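Local coordinates for protein pectinesterase (Sitophilus oryzae, PDB 4PMH) that hydrolyses the methyl esters of pectin to give de-esterified polygalacturonate and methanol, and probably serves in digesting plant cell walls, at residues D200-G205 / D226-G231. Numbering follows the deposited sequence.
Sequences DTLYAG and DFVFGG
D226 and D200 lie side by side, with their carboxylates nearly coplanar. One water spans them, donating to D200 OD1 at 2.6 Å and to D226 OD2 at 2.7 Å. D226 OD2 also forms a salt bridge to R290, and the D200 side chain touches Q177. At F227 the CB packs on T201 OG1, hydrogen-bonded in turn to E222 O. F227 O accepts from L202 N, with the donor well above the carbonyl plane. V228 pairs with L202 in parallel register; on their shared face of the sheet, L202 CD2 and V228 CG1 touch lightly at 4.3 Å. F229 N closes a straight bond to L202 O (3.0 Å), and F229 O accepts from A204 N. F229 CG stands between the backbone N and the carbonyl carbon (chi1 80°), which puts the ring between D200 and Y203. F229 CE1 touches D200 CB at 3.4 Å, and the D200 carboxylate lies over one face of the ring near its rim, tilted by 30°. Y203 covers the opposite face in an offset stack, centroids 4.4 Å apart and planes at 16°. G231 N bonds to G205 O at 2.8 Å. These are neighbouring coils of the parallel beta-helix of the pectinesterase family. D226 is probably the nucleophile and D200 the proton donor, as in relatives. Two adjacent acids sharing a water are consistent with a joint part in ester hydrolysis.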
loop_
_atom_site.group_PDB
_atom_site.type_symbol
_atom_site.label_atom_id
_atom_site.label_comp_id
_atom_site.label_asym_id
_atom_site.label_seq_id
_atom_site.Cartn_x
_atom_site.Cartn_y
_atom_site.Cartn_z
ATOM N N ASP A 200 -2.711 8.093 3.083
ATOM C CA ASP A 200 -3.243 7.062 2.173
ATOM C C ASP A 200 -2.382 6.830 0.931
ATOM O O ASP A 200 -2.874 6.444 -0.129
ATOM C CB ASP A 200 -4.699 7.351 1.764
ATOM C CG ASP A 200 -5.669 7.319 2.947
ATOM O OD1 ASP A 200 -5.287 6.952 4.066
ATOM O OD2 ASP A 200 -6.832 7.662 2.737
ATOM N N THR A 201 -1.084 7.035 1.077
ATOM C CA THR A 201 -0.151 6.796 -0.028
ATOM C C THR A 201 -0.378 5.477 -0.774
ATOM O O THR A 201 -0.537 5.480 -2.000
ATOM C CB THR A 201 1.304 6.884 0.458
ATOM O OG1 THR A 201 1.503 8.134 1.130
ATOM C CG2 THR A 201 2.292 6.699 -0.687
ATOM N N LEU A 202 -0.366 4.361 -0.068
ATOM C CA LEU A 202 -0.433 3.049 -0.709
ATOM C C LEU A 202 -1.681 2.324 -0.239
ATOM O O LEU A 202 -1.815 2.014 0.941
ATOM C CB LEU A 202 0.815 2.201 -0.419
ATOM C CG LEU A 202 0.711 0.712 -0.746
ATOM C CD1 LEU A 202 0.291 0.501 -2.188
ATOM C CD2 LEU A 202 2.027 -0.020 -0.478
ATOM N N TYR A 203 -2.602 2.089 -1.170
ATOM C CA TYR A 203 -3.813 1.321 -0.927
ATOM C C TYR A 203 -3.483 -0.116 -1.324
ATOM O O TYR A 203 -3.685 -0.519 -2.462
ATOM C CB TYR A 203 -4.967 1.869 -1.766
ATOM C CG TYR A 203 -6.386 1.449 -1.371
ATOM C CD1 TYR A 203 -6.629 0.467 -0.421
ATOM C CD2 TYR A 203 -7.499 2.041 -1.990
ATOM C CE1 TYR A 203 -7.927 0.104 -0.079
ATOM C CE2 TYR A 203 -8.799 1.668 -1.658
ATOM C CZ TYR A 203 -9.002 0.704 -0.705
ATOM O OH TYR A 203 -10.275 0.325 -0.360
ATOM N N ALA A 204 -2.983 -0.889 -0.366
ATOM C CA ALA A 204 -2.464 -2.233 -0.656
ATOM C C ALA A 204 -3.553 -3.291 -0.442
ATOM O O ALA A 204 -3.742 -3.809 0.673
ATOM C CB ALA A 204 -1.258 -2.524 0.219
ATOM N N GLY A 205 -4.261 -3.628 -1.517
ATOM C CA GLY A 205 -5.331 -4.636 -1.450
ATOM C C GLY A 205 -6.650 -3.956 -1.178
ATOM O O GLY A 205 -7.054 -3.764 -0.040
ATOM N N ASP A 226 -1.864 6.670 7.851
ATOM C CA ASP A 226 -2.437 5.493 7.174
ATOM C C ASP A 226 -1.823 5.318 5.794
ATOM O O ASP A 226 -2.528 5.041 4.829
ATOM C CB ASP A 226 -3.978 5.596 7.052
ATOM C CG ASP A 226 -4.679 5.821 8.381
ATOM O OD1 ASP A 226 -4.089 5.611 9.475
ATOM O OD2 ASP A 226 -5.872 6.214 8.341
ATOM N N PHE A 227 -0.515 5.509 5.674
ATOM C CA PHE A 227 0.087 5.523 4.327
ATOM C C PHE A 227 0.357 4.159 3.716
ATOM O O PHE A 227 0.786 4.048 2.545
ATOM C CB PHE A 227 1.266 6.512 4.216
ATOM C CG PHE A 227 2.519 6.147 4.964
ATOM C CD1 PHE A 227 2.762 6.653 6.247
ATOM C CD2 PHE A 227 3.520 5.400 4.343
ATOM C CE1 PHE A 227 3.963 6.378 6.898
ATOM C CE2 PHE A 227 4.699 5.127 4.994
ATOM C CZ PHE A 227 4.937 5.635 6.264
ATOM N N VAL A 228 0.062 3.110 4.477
ATOM C CA VAL A 228 -0.055 1.760 3.919
ATOM C C VAL A 228 -1.321 1.192 4.537
ATOM O O VAL A 228 -1.342 0.870 5.736
ATOM C CB VAL A 228 1.154 0.846 4.237
ATOM C CG1 VAL A 228 0.958 -0.550 3.638
ATOM C CG2 VAL A 228 2.439 1.468 3.728
ATOM N N PHE A 229 -2.374 1.076 3.724
ATOM C CA PHE A 229 -3.692 0.767 4.222
ATOM C C PHE A 229 -4.463 -0.135 3.267
ATOM O O PHE A 229 -4.188 -0.176 2.058
ATOM C CB PHE A 229 -4.459 2.079 4.490
ATOM C CG PHE A 229 -5.055 2.716 3.249
ATOM C CD1 PHE A 229 -4.260 3.438 2.370
ATOM C CD2 PHE A 229 -6.419 2.616 2.981
ATOM C CE1 PHE A 229 -4.798 4.019 1.228
ATOM C CE2 PHE A 229 -6.972 3.215 1.843
ATOM C CZ PHE A 229 -6.149 3.915 0.966
ATOM N N GLY A 230 -5.401 -0.892 3.829
ATOM C CA GLY A 230 -6.198 -1.838 3.050
ATOM C C GLY A 230 -6.168 -3.261 3.543
ATOM O O GLY A 230 -5.681 -3.556 4.651
ATOM N N GLY A 231 -6.667 -4.167 2.700
ATOM C CA GLY A 231 -7.009 -5.509 3.132
ATOM C C GLY A 231 -6.340 -6.680 2.436
ATOM O O GLY A 231 -6.778 -7.811 2.601
HETATM O O HOH W 1 -6.869 7.328 6.070
#